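Local coordinates for VWFA domain-containing protein (Alicyclobacillus acidocaldarius subsp. acidocaldarius, PDB 3RAG) that is of unknown function but belongs to the von Willebrand factor type A family and carries a bound sodium ion, consistent with the metal-ion site of such domains, at residues 68-73 and 83-88; 41-46 and 62-67; 8-13 and 93-98. All coordinates share one frame; numbering follows the deposited sequence.

Contact 1: residues 68-73 and 83-88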
loop_
_atom_site.group_PDB
_atom_site.type_symbol
_atom_site.label_atom_id
_atom_site.label_comp_id
_atom_site.label_asym_id
_atom_site.label_seq_id
_atom_site.Cartn_x
_atom_site.Cartn_y
_atom_site.Cartn_z
ATOM N N GLY A 68 7.549 2.215 7.169
ATOM C CA GLY A 68 8.536 1.320 6.592
ATOM C C GLY A 68 8.424 1.175 5.084
ATOM O O GLY A 68 8.879 0.174 4.519
ATOM N N GLY A 69 7.838 2.171 4.422
ATOM C CA GLY A 69 7.611 2.077 2.986
ATOM C C GLY A 69 8.255 3.204 2.183
ATOM O O GLY A 69 9.265 3.795 2.595
HETATM N N MSE A 70 7.677 3.489 1.020
HETATM C CA MSE A 70 8.261 4.446 0.075
HETATM C C MSE A 70 7.291 5.575 -0.169
HETATM O O MSE A 70 6.080 5.371 -0.098
HETATM C CB MSE A 70 8.529 3.748 -1.283
HETATM C CG MSE A 70 9.733 2.819 -1.306
HETATM SE SE MSE A 70 9.969 2.009 -2.926
HETATM C CE MSE A 70 9.181 3.108 -4.020
ATOM N N CYS A 71 7.822 6.753 -0.476
ATOM C CA CYS A 71 7.002 7.872 -0.931
ATOM C C CYS A 71 7.487 8.294 -2.308
ATOM O O CYS A 71 8.698 8.499 -2.515
ATOM C CB CYS A 71 7.105 9.061 0.040
ATOM S SG CYS A 71 6.274 10.551 -0.568
ATOM N N ARG A 72 6.557 8.429 -3.248
ATOM C CA ARG A 72 6.892 8.987 -4.555
ATOM C C ARG A 72 5.852 10.058 -4.869
ATOM O O ARG A 72 4.712 9.960 -4.433
ATOM C CB ARG A 72 6.875 7.896 -5.640
ATOM C CG ARG A 72 8.024 6.889 -5.502
ATOM C CD ARG A 72 9.390 7.552 -5.685
ATOM N NE ARG A 72 10.470 6.561 -5.584
ATOM C CZ ARG A 72 11.119 6.247 -4.462
ATOM N NH1 ARG A 72 12.090 5.333 -4.483
ATOM N NH2 ARG A 72 10.817 6.841 -3.316
ATOM N N ILE A 73 6.264 11.055 -5.638
ATOM C CA ILE A 73 5.438 12.209 -5.951
ATOM C C ILE A 73 5.385 12.325 -7.474
ATOM O O ILE A 73 6.410 12.488 -8.114
ATOM C CB ILE A 73 6.018 13.473 -5.293
ATOM C CG1 ILE A 73 5.990 13.307 -3.760
ATOM C CG2 ILE A 73 5.220 14.720 -5.714
ATOM C CD1 ILE A 73 6.817 14.363 -2.998
ATOM N N ALA A 83 2.600 3.088 -8.759
ATOM C CA ALA A 83 2.004 2.181 -7.773
ATOM C C ALA A 83 2.514 0.746 -7.957
ATOM O O ALA A 83 2.851 0.066 -6.995
ATOM C CB ALA A 83 0.472 2.213 -7.863
ATOM N N GLN A 84 2.579 0.301 -9.204
ATOM C CA GLN A 84 3.083 -1.040 -9.484
ATOM C C GLN A 84 4.558 -1.164 -9.073
ATOM O O GLN A 84 4.932 -2.119 -8.382
ATOM C CB GLN A 84 2.873 -1.399 -10.960
ATOM C CG GLN A 84 1.424 -1.423 -11.392
ATOM C CD GLN A 84 1.259 -1.624 -12.885
ATOM O OE1 GLN A 84 2.072 -2.286 -13.521
ATOM N NE2 GLN A 84 0.199 -1.052 -13.450
HETATM N N MSE A 85 5.396 -0.193 -9.452
HETATM C CA MSE A 85 6.806 -0.245 -9.069
HETATM C C MSE A 85 6.988 -0.272 -7.559
HETATM O O MSE A 85 7.815 -1.038 -7.048
HETATM C CB MSE A 85 7.614 0.941 -9.642
HETATM C CG MSE A 85 9.084 1.029 -9.158
HETATM SE SE MSE A 85 9.440 1.885 -7.575
HETATM C CE MSE A 85 9.055 3.589 -7.992
HETATM N N MSE A 86 6.265 0.588 -6.842
HETATM C CA MSE A 86 6.516 0.710 -5.410
HETATM C C MSE A 86 6.104 -0.573 -4.711
HETATM O O MSE A 86 6.794 -1.025 -3.787
HETATM C CB MSE A 86 5.748 1.892 -4.788
HETATM C CG MSE A 86 6.227 3.282 -5.210
HETATM SE SE MSE A 86 5.033 4.595 -4.679
HETATM C CE MSE A 86 3.909 3.703 -3.796
ATOM N N THR A 87 4.969 -1.128 -5.135
ATOM C CA THR A 87 4.411 -2.319 -4.486
ATOM C C THR A 87 5.417 -3.454 -4.651
ATOM O O THR A 87 5.794 -4.117 -3.681
ATOM C CB THR A 87 3.043 -2.695 -5.079
ATOM O OG1 THR A 87 2.134 -1.616 -4.851
ATOM C CG2 THR A 87 2.462 -3.961 -4.417
ATOM N N HIS A 88 5.889 -3.650 -5.877
ATOM C CA HIS A 88 6.915 -4.681 -6.101
ATOM C C HIS A 88 8.247 -4.429 -5.387
ATOM O O HIS A 88 8.829 -5.348 -4.784
ATOM C CB HIS A 88 7.105 -4.944 -7.602
ATOM C CG HIS A 88 5.985 -5.734 -8.208
ATOM N ND1 HIS A 88 5.787 -7.073 -7.935
ATOM C CD2 HIS A 88 4.991 -5.374 -9.055
ATOM C CE1 HIS A 88 4.725 -7.504 -8.594
ATOM N NE2 HIS A 88 4.225 -6.492 -9.283
#

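Contact 2: residues 41-46 and 62-67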
loop_
_atom_site.group_PDB
_atom_site.type_symbol
_atom_site.label_atom_id
_atom_site.label_comp_id
_atom_site.label_asym_id
_atom_site.label_seq_id
_atom_site.Cartn_x
_atom_site.Cartn_y
_atom_site.Cartn_z
ATOM N N VAL A 41 3.570 0.777 4.759
ATOM C CA VAL A 41 2.695 1.839 4.251
ATOM C C VAL A 41 3.468 2.629 3.205
ATOM O O VAL A 41 4.542 3.175 3.499
ATOM C CB VAL A 41 2.225 2.801 5.377
ATOM C CG1 VAL A 41 1.213 3.835 4.840
ATOM C CG2 VAL A 41 1.605 2.006 6.528
ATOM N N ASN A 42 2.931 2.656 1.986
ATOM C CA ASN A 42 3.505 3.410 0.867
ATOM C C ASN A 42 2.607 4.607 0.556
ATOM O O ASN A 42 1.387 4.553 0.790
ATOM C CB ASN A 42 3.560 2.525 -0.385
ATOM C CG ASN A 42 4.564 1.382 -0.264
ATOM O OD1 ASN A 42 4.329 0.251 -0.743
ATOM N ND2 ASN A 42 5.661 1.659 0.364
ATOM N N VAL A 43 3.189 5.701 0.079
ATOM C CA VAL A 43 2.384 6.892 -0.220
ATOM C C VAL A 43 2.742 7.431 -1.599
ATOM O O VAL A 43 3.921 7.654 -1.909
ATOM C CB VAL A 43 2.633 8.016 0.803
ATOM C CG1 VAL A 43 1.660 9.205 0.534
ATOM C CG2 VAL A 43 2.488 7.487 2.248
ATOM N N ILE A 44 1.716 7.652 -2.406
ATOM C CA ILE A 44 1.889 8.390 -3.651
ATOM C C ILE A 44 1.257 9.764 -3.494
ATOM O O ILE A 44 0.046 9.888 -3.238
ATOM C CB ILE A 44 1.226 7.661 -4.837
ATOM C CG1 ILE A 44 1.967 6.348 -5.122
ATOM C CG2 ILE A 44 1.175 8.574 -6.069
ATOM C CD1 ILE A 44 1.287 5.447 -6.192
ATOM N N GLY A 45 2.076 10.802 -3.654
ATOM C CA GLY A 45 1.573 12.176 -3.661
ATOM C C GLY A 45 1.394 12.582 -5.126
ATOM O O GLY A 45 2.175 12.188 -5.981
ATOM N N ILE A 46 0.357 13.353 -5.418
ATOM C CA ILE A 46 0.060 13.707 -6.800
ATOM C C ILE A 46 0.445 15.151 -7.091
ATOM O O ILE A 46 0.053 16.073 -6.368
ATOM C CB ILE A 46 -1.454 13.514 -7.113
ATOM C CG1 ILE A 46 -1.908 12.079 -6.789
ATOM C CG2 ILE A 46 -1.724 13.844 -8.582
ATOM C CD1 ILE A 46 -3.452 11.904 -6.869
ATOM N N SER A 62 7.025 11.527 5.836
ATOM C CA SER A 62 7.069 11.046 7.218
ATOM C C SER A 62 6.201 9.803 7.418
ATOM O O SER A 62 6.544 8.917 8.202
ATOM C CB SER A 62 6.637 12.145 8.182
ATOM O OG SER A 62 7.556 13.215 8.080
ATOM N N ILE A 63 5.071 9.744 6.713
ATOM C CA ILE A 63 4.196 8.570 6.777
ATOM C C ILE A 63 4.924 7.356 6.223
ATOM O O ILE A 63 4.934 6.281 6.828
ATOM C CB ILE A 63 2.886 8.780 5.961
ATOM C CG1 ILE A 63 1.979 9.792 6.679
ATOM C CG2 ILE A 63 2.139 7.451 5.729
ATOM C CD1 ILE A 63 0.783 10.252 5.785
ATOM N N ALA A 64 5.537 7.508 5.055
ATOM C CA ALA A 64 6.243 6.372 4.467
ATOM C C ALA A 64 7.425 5.937 5.348
ATOM O O ALA A 64 7.661 4.746 5.555
ATOM C CB ALA A 64 6.680 6.700 3.048
ATOM N N ASP A 65 8.137 6.906 5.907
ATOM C CA ASP A 65 9.254 6.584 6.782
ATOM C C ASP A 65 8.774 5.762 7.971
ATOM O O ASP A 65 9.305 4.684 8.261
ATOM C CB ASP A 65 9.922 7.866 7.264
ATOM C CG ASP A 65 11.121 7.593 8.168
ATOM O OD1 ASP A 65 12.028 6.879 7.719
ATOM O OD2 ASP A 65 11.134 8.071 9.325
ATOM N N ALA A 66 7.744 6.253 8.655
ATOM C CA ALA A 66 7.235 5.559 9.839
ATOM C C ALA A 66 6.564 4.230 9.513
ATOM O O ALA A 66 6.536 3.318 10.349
ATOM C CB ALA A 66 6.261 6.443 10.587
ATOM N N GLY A 67 5.994 4.124 8.312
ATOM C CA GLY A 67 5.339 2.892 7.902
ATOM C C GLY A 67 6.246 1.915 7.183
ATOM O O GLY A 67 5.781 0.910 6.637
#

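Contact 3: residues 8-13 and 93-98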
loop_
_atom_site.group_PDB
_atom_site.type_symbol
_atom_site.label_atom_id
_atom_site.label_comp_id
_atom_site.label_asym_id
_atom_site.label_seq_id
_atom_site.Cartn_x
_atom_site.Cartn_y
_atom_site.Cartn_z
ATOM N N ALA A 8 4.926 -16.045 4.765
ATOM C CA ALA A 8 5.514 -14.752 4.423
ATOM C C ALA A 8 4.515 -13.809 3.733
ATOM O O ALA A 8 4.904 -12.991 2.902
ATOM C CB ALA A 8 6.788 -14.931 3.571
ATOM N N THR A 9 3.242 -13.921 4.098
ATOM C CA THR A 9 2.192 -13.061 3.518
ATOM C C THR A 9 2.576 -11.588 3.597
ATOM O O THR A 9 3.041 -11.118 4.636
ATOM C CB THR A 9 0.838 -13.285 4.221
ATOM O OG1 THR A 9 0.430 -14.634 3.984
ATOM C CG2 THR A 9 -0.240 -12.314 3.694
ATOM N N ILE A 10 2.397 -10.865 2.492
ATOM C CA ILE A 10 2.771 -9.452 2.442
ATOM C C ILE A 10 1.518 -8.613 2.734
ATOM O O ILE A 10 0.442 -8.926 2.246
ATOM C CB ILE A 10 3.357 -9.095 1.068
ATOM C CG1 ILE A 10 4.698 -9.820 0.865
ATOM C CG2 ILE A 10 3.560 -7.578 0.935
ATOM C CD1 ILE A 10 5.875 -9.233 1.673
ATOM N N ARG A 11 1.670 -7.578 3.561
ATOM C CA ARG A 11 0.551 -6.726 3.956
ATOM C C ARG A 11 0.924 -5.261 3.753
ATOM O O ARG A 11 1.877 -4.773 4.359
ATOM C CB ARG A 11 0.225 -6.962 5.425
ATOM C CG ARG A 11 -0.246 -8.382 5.693
ATOM C CD ARG A 11 -0.542 -8.617 7.173
ATOM N NE ARG A 11 -1.062 -9.970 7.360
ATOM C CZ ARG A 11 -0.295 -11.017 7.632
ATOM N NH1 ARG A 11 1.007 -10.845 7.778
ATOM N NH2 ARG A 11 -0.823 -12.225 7.767
ATOM N N GLN A 12 0.186 -4.564 2.898
ATOM C CA GLN A 12 0.574 -3.210 2.551
ATOM C C GLN A 12 -0.629 -2.307 2.526
ATOM O O GLN A 12 -1.735 -2.740 2.217
ATOM C CB GLN A 12 1.251 -3.162 1.175
ATOM C CG GLN A 12 2.667 -3.778 1.180
ATOM C CD GLN A 12 3.390 -3.565 -0.141
ATOM O OE1 GLN A 12 2.863 -2.926 -1.060
ATOM N NE2 GLN A 12 4.600 -4.107 -0.242
ATOM N N ILE A 13 -0.390 -1.050 2.861
ATOM C CA ILE A 13 -1.397 -0.008 2.727
ATOM C C ILE A 13 -0.814 0.984 1.732
ATOM O O ILE A 13 0.309 1.458 1.913
ATOM C CB ILE A 13 -1.625 0.718 4.072
ATOM C CG1 ILE A 13 -2.191 -0.256 5.130
ATOM C CG2 ILE A 13 -2.528 1.953 3.865
ATOM C CD1 ILE A 13 -2.194 0.309 6.581
HETATM N N MSE A 93 11.935 -5.897 -0.939
HETATM C CA MSE A 93 12.736 -5.593 0.244
HETATM C C MSE A 93 12.278 -6.339 1.502
HETATM O O MSE A 93 13.103 -6.840 2.281
HETATM C CB MSE A 93 12.805 -4.066 0.483
HETATM C CG MSE A 93 13.719 -3.359 -0.530
HETATM SE SE MSE A 93 13.860 -1.548 -0.360
HETATM C CE MSE A 93 12.244 -1.002 -0.856
ATOM N N THR A 94 10.965 -6.413 1.707
ATOM C CA THR A 94 10.435 -7.102 2.869
ATOM C C THR A 94 10.800 -8.594 2.810
ATOM O O THR A 94 11.218 -9.193 3.807
ATOM C CB THR A 94 8.904 -6.936 2.952
ATOM O OG1 THR A 94 8.595 -5.540 3.164
ATOM C CG2 THR A 94 8.334 -7.752 4.100
ATOM N N LEU A 95 10.635 -9.191 1.638
ATOM C CA LEU A 95 10.926 -10.621 1.489
ATOM C C LEU A 95 12.424 -10.928 1.616
ATOM O O LEU A 95 12.817 -11.996 2.114
ATOM C CB LEU A 95 10.355 -11.143 0.165
ATOM C CG LEU A 95 8.825 -11.144 0.143
ATOM C CD1 LEU A 95 8.358 -11.435 -1.272
ATOM C CD2 LEU A 95 8.270 -12.188 1.132
ATOM N N GLN A 96 13.268 -10.001 1.167
ATOM C CA GLN A 96 14.706 -10.166 1.347
ATOM C C GLN A 96 15.033 -10.218 2.830
ATOM O O GLN A 96 15.874 -11.002 3.262
ATOM C CB GLN A 96 15.495 -9.043 0.660
ATOM C CG GLN A 96 15.458 -9.131 -0.857
ATOM C CD GLN A 96 16.094 -7.938 -1.557
ATOM O OE1 GLN A 96 16.588 -8.070 -2.672
ATOM N NE2 GLN A 96 16.060 -6.768 -0.921
ATOM N N GLN A 97 14.355 -9.388 3.613
ATOM C CA GLN A 97 14.572 -9.365 5.054
ATOM C C GLN A 97 14.096 -10.666 5.668
ATOM O O GLN A 97 14.753 -11.217 6.543
ATOM C CB GLN A 97 13.843 -8.174 5.714
ATOM C CG GLN A 97 14.187 -6.808 5.112
ATOM C CD GLN A 97 13.235 -5.666 5.557
ATOM O OE1 GLN A 97 12.030 -5.871 5.801
ATOM N NE2 GLN A 97 13.786 -4.458 5.648
ATOM N N VAL A 98 12.934 -11.146 5.231
ATOM C CA VAL A 98 12.406 -12.410 5.731
ATOM C C VAL A 98 13.383 -13.553 5.475
ATOM O O VAL A 98 13.656 -14.377 6.361
ATOM C CB VAL A 98 11.032 -12.753 5.095
ATOM C CG1 VAL A 98 10.637 -14.194 5.402
ATOM C CG2 VAL A 98 9.964 -11.774 5.590
HETATM O O HOH W 1 5.940 -5.292 2.160
#

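Contact 1: residues 68-73 and 83-88
Arg72 and Met70, reaching from residues 68-73, which run into strand 71-74 at the edge of the sheet, meet Met85 and Met86 on helix 79-106, with long flexible side chains on both sides. Met70, Met85 and Met86 are all selenomethionines. Arg72 is the chain to follow. Its CB lies 3.9 Å from Met86 SE. The next carbon, CG, is anti to the carbonyl carbon (chi1 -70°), which lays it against the same selenium at 3.9 Å from CG to Met86 SE, and 4.0 Å separates it from Met86 CG; the two side chains slide past each other in opposite directions. A bend at chi2 (-64°) turns CD off this line. NE then comes to 4.1 Å from Met85 CE, the Met85 chain crossing that of Arg72 at about a right angle. At the tip, NH2 curls back to the strand and donates to Cys71 O at 2.8 Å, with an N-H...O angle of 155°; the oxygen lies nearly in the guanidinium plane, while the donor stands above the plane of the carbonyl. Met70 CE is modelled over the guanidinium, but its position is doubtful, since it also sits too near Met86 CG, and its approach to Met85 SE shares the doubt. An alanine in place of Arg72 would keep CB against Met86 but would probably leave Cys71 O without this donor and open a gap beside Met85 CE. NH2 also has a weak bond to a glycerol, and Met86 continues inward onto Asn42 and Ile44. The contact is thus held by dispersion between aliphatic carbons and the selenium atoms of the methionines, while the guanidinium stays beside the strand, bonded through NH2 to Cys71 O, and meets the helix by packing alone.

Contact 2: residues 41-46 and 62-67
Val41 and Gly67 supply the polar element of this strand-helix pair: Val41 N donates to Gly67 O at 2.9 Å, with an N-H...O angle of 161°. The bond ties the start of the strand to the residue just beyond the helix, where a Schellman motif with Gly68 as its C-prime residue ends the helix. Apolar contact does the rest. Ile63 CG2, anti to its own backbone N, is the branch that meets both valines. It is 3.5 Å from Val43 CG2, a tight fit in which the two chains cross at about a right angle, and 3.8 Å from Val41 CG1. Val43 CG2 also faces the methyl of Ala64, more loosely, at 4.3 Å from Ala64 CB. Backbone packing forms the third group. Val41 O rests 3.7 Å from Ala64 CA, and Gly67 CA is 4.0 Å from Val41 CB, an approach that the lack of a side chain at Gly67 permits. The axes of segments 41-46 and 62-66 approach to 7.0 Å and run nearly antiparallel, consistent with the helix of the beta-alpha-beta unit 40-46, 58-66, 71-74. Strand 40-46 lies between strands 10-17 and 71-74, its Asn42 and Ile44 turned to helix 79-106 on the opposite face, while Pro27 and Val28 of helix 27-36 pack on Ile63 beside this contact.

Contact 3: residues 8-13 and 93-98
Ile10 and Thr94 meet tip to tip, and around the end of Ile10 the packing is close. CD1, placed by a chi2 of -74°, reaches Thr94 CG2 at 3.8 Å; the methyl is the branch of the threonine anti to its backbone N. The same CD1 touches Leu95 across an oblique crossing, 3.8 Å from Leu95 CG and equally near its CD2. One terminal methyl of the strand therefore fits between two successive side chains of the helix. Leu95 CD2 also extends the apolar patch to the loop just before the strand, 4.0 Å from Ala8 CB. Beyond this the contact thins: Val98 CG1 comes only to 4.3 Å from Ala8 CB.

The looser side, bridged by one water, lies by Gln12. No atom of its side chain touches the helix segment, and the water spans the interval instead. It accepts from Gln12 NE2 at 3.0 Å and pairs with Thr94 OG1 at 2.8 Å. Thr94 thus divides its branches, the methyl facing Ile10 and the hydroxyl serving the water and Thr90 O one turn earlier in the helix. Leu129 of helix 116-132 adds to Leu95, and Val133 and Leu135 pack on Ile10. This is a long helix laid over one face of a largely parallel sheet, at the N-terminal end of strand 10-17. The strand's other end leads to Asp18, which joins Ser144 and Ser146 at the sodium ion, an arrangement consistent with the Rossmann-like alpha/beta fold of von Willebrand factor A domains.

From the N terminus, residues 8-13 come first, at the start of strand 10-17, and are joined eighty residues later by residues 93-98, which close contact 3. Within that loop lie the other two contacts, one after the other and without crossing. Contact 2 opens on strand 40-46 and closes at the end of helix 58-66; contact 1 opens immediately after, at residue 68, and closes on helix 79-106. The three strands involved are neighbours in one sheet. Contacts 1 and 3 fix different turns of helix 79-106 to one face, whereas contact 2 holds helix 58-66 on the other, so the sheet is packed from both sides.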